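Local coordinates for chloromuconate cycloisomerase (PDB 4M0X), which belongs to the enolase superfamily, joining an N-terminal capping domain to a C-terminal barrel domain that holds a manganese ion, at residues A[32-37]-A[64-69]. Residues are numbered along the deposited sequence; the frame is centred on the assembly and turned at random.
Sequences SIVLVR and ETIKTI
Val34 and Ile66 meet through methyl groups; no flat side-chain group takes part, and the surface that is covered is one face of the antiparallel sheet of the enolase-type N-terminal domain. Helix 63-74 lies over that face. Val34 and Val36 serve it, Val36 touching Ile70 one turn further along the helix, while Ile33 points away from it. At the two edges of strand 27-40, backbone bonds alternate: Ile33, Leu35 and Arg37 pair with strand 5-17, Val34 and Val36 with strand 45-51.

Across the interface the joint is small, and its side-chain contact is apolar. With CG1 of Val34 anti to the backbone N (chi1 -179°), it is the other branch, CG2, that meets the helix, 3.7 Å from Ile66 CG2 and 3.9 Å from Ile66 CB. The isoleucine answers with its short branch, since chi1 of -80° sets CG2, not CG1, anti to its own N. The valine and the isoleucine run antiparallel alongside one another, flank against flank.

The lysine side chain of Lys67 extends away from Val34, and its NZ hydrogen-bonds to Ala10 O on strand 5-17 and forms a salt bridge with Asp71. The helix also packs on a second subunit, where Glu64 OE1 hydrogen-bonds to Tyr73 OH of that subunit. The backbones come close, with Val34 CA 6.6 Å from Lys67 CA, and Val34 CG2 sits 4.2 Å from Lys67 N.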
loop_
_atom_site.group_PDB
_atom_site.type_symbol
_atom_site.label_atom_id
_atom_site.label_comp_id
_atom_site.label_asym_id
_atom_site.label_seq_id
_atom_site.Cartn_x
_atom_site.Cartn_y
_atom_site.Cartn_z
ATOM N N SER A 32 -2.564 -16.572 -43.232
ATOM C CA SER A 32 -3.115 -17.891 -43.033
ATOM C C SER A 32 -4.228 -17.807 -42.042
ATOM O O SER A 32 -4.051 -17.280 -40.946
ATOM C CB SER A 32 -2.040 -18.839 -42.526
ATOM O OG SER A 32 -1.258 -19.331 -43.607
ATOM N N ILE A 33 -5.393 -18.296 -42.434
ATOM C CA ILE A 33 -6.560 -18.221 -41.576
ATOM C C ILE A 33 -7.245 -19.565 -41.582
ATOM O O ILE A 33 -7.044 -20.370 -42.502
ATOM C CB ILE A 33 -7.547 -17.114 -42.022
ATOM C CG1 ILE A 33 -8.348 -17.546 -43.248
ATOM C CG2 ILE A 33 -6.814 -15.793 -42.282
ATOM C CD1 ILE A 33 -9.535 -16.657 -43.566
ATOM N N VAL A 34 -8.025 -19.833 -40.546
ATOM C CA VAL A 34 -8.982 -20.901 -40.629
ATOM C C VAL A 34 -10.289 -20.191 -40.953
ATOM O O VAL A 34 -10.695 -19.285 -40.215
ATOM C CB VAL A 34 -9.077 -21.698 -39.299
ATOM C CG1 VAL A 34 -10.072 -22.841 -39.416
ATOM C CG2 VAL A 34 -7.720 -22.258 -38.903
ATOM N N LEU A 35 -10.951 -20.549 -42.046
ATOM C CA LEU A 35 -12.297 -19.983 -42.259
ATOM C C LEU A 35 -13.415 -20.852 -41.667
ATOM O O LEU A 35 -13.605 -21.981 -42.092
ATOM C CB LEU A 35 -12.582 -19.662 -43.731
ATOM C CG LEU A 35 -13.970 -19.030 -43.768
ATOM C CD1 LEU A 35 -13.853 -17.526 -43.869
ATOM C CD2 LEU A 35 -14.838 -19.586 -44.876
ATOM N N VAL A 36 -14.136 -20.338 -40.673
ATOM C CA VAL A 36 -15.220 -21.127 -40.041
ATOM C C VAL A 36 -16.559 -20.831 -40.680
ATOM O O VAL A 36 -16.832 -19.686 -41.065
ATOM C CB VAL A 36 -15.304 -20.938 -38.534
ATOM C CG1 VAL A 36 -16.636 -21.464 -37.991
ATOM C CG2 VAL A 36 -14.149 -21.664 -37.878
ATOM N N ARG A 37 -17.368 -21.880 -40.837
ATOM C CA ARG A 37 -18.673 -21.745 -41.457
ATOM C C ARG A 37 -19.690 -22.451 -40.655
ATOM O O ARG A 37 -19.485 -23.587 -40.217
ATOM C CB ARG A 37 -18.677 -22.315 -42.851
ATOM C CG ARG A 37 -17.949 -21.411 -43.815
ATOM C CD ARG A 37 -17.670 -22.214 -45.057
ATOM N NE ARG A 37 -18.758 -22.078 -46.011
ATOM C CZ ARG A 37 -18.812 -22.734 -47.153
ATOM N NH1 ARG A 37 -17.843 -23.591 -47.450
ATOM N NH2 ARG A 37 -19.840 -22.535 -47.960
ATOM N N GLU A 64 -3.215 -24.739 -37.866
ATOM C CA GLU A 64 -3.316 -26.188 -37.919
ATOM C C GLU A 64 -4.007 -26.700 -36.673
ATOM O O GLU A 64 -4.893 -27.528 -36.772
ATOM C CB GLU A 64 -1.938 -26.847 -38.088
ATOM C CG GLU A 64 -1.275 -26.633 -39.447
ATOM C CD GLU A 64 -0.597 -25.281 -39.564
ATOM O OE1 GLU A 64 -0.677 -24.479 -38.594
ATOM O OE2 GLU A 64 0.020 -25.008 -40.620
ATOM N N THR A 65 -3.633 -26.184 -35.509
ATOM C CA THR A 65 -4.224 -26.646 -34.256
ATOM C C THR A 65 -5.572 -26.016 -34.005
ATOM O O THR A 65 -6.416 -26.601 -33.300
ATOM C CB THR A 65 -3.337 -26.369 -33.045
ATOM O OG1 THR A 65 -3.246 -24.951 -32.840
ATOM C CG2 THR A 65 -1.973 -26.962 -33.250
ATOM N N ILE A 66 -5.786 -24.833 -34.581
ATOM C CA ILE A 66 -7.093 -24.188 -34.441
ATOM C C ILE A 66 -8.142 -25.083 -35.065
ATOM O O ILE A 66 -9.126 -25.426 -34.401
ATOM C CB ILE A 66 -7.159 -22.770 -35.039
ATOM C CG1 ILE A 66 -6.556 -21.750 -34.090
ATOM C CG2 ILE A 66 -8.591 -22.364 -35.342
ATOM C CD1 ILE A 66 -6.027 -20.560 -34.865
ATOM N N LYS A 67 -7.905 -25.502 -36.307
ATOM C CA LYS A 67 -8.852 -26.381 -36.985
ATOM C C LYS A 67 -9.224 -27.555 -36.075
ATOM O O LYS A 67 -10.403 -27.809 -35.834
ATOM C CB LYS A 67 -8.301 -26.899 -38.306
ATOM C CG LYS A 67 -9.248 -27.877 -38.979
ATOM C CD LYS A 67 -8.752 -28.345 -40.338
ATOM C CE LYS A 67 -9.502 -29.578 -40.844
ATOM N NZ LYS A 67 -10.938 -29.319 -41.128
ATOM N N THR A 68 -8.214 -28.236 -35.537
ATOM C CA THR A 68 -8.447 -29.420 -34.735
ATOM C C THR A 68 -9.300 -29.162 -33.510
ATOM O O THR A 68 -10.174 -29.961 -33.212
ATOM C CB THR A 68 -7.127 -30.062 -34.340
ATOM O OG1 THR A 68 -6.432 -30.363 -35.539
ATOM C CG2 THR A 68 -7.355 -31.367 -33.577
ATOM N N ILE A 69 -9.055 -28.046 -32.818
ATOM C CA ILE A 69 -9.785 -27.700 -31.588
ATOM C C ILE A 69 -11.225 -27.419 -31.937
ATOM O O ILE A 69 -12.157 -27.858 -31.246
ATOM C CB ILE A 69 -9.153 -26.483 -30.879
ATOM C CG1 ILE A 69 -7.877 -26.887 -30.139
ATOM C CG2 ILE A 69 -10.106 -25.847 -29.898
ATOM C CD1 ILE A 69 -8.096 -27.900 -29.028
#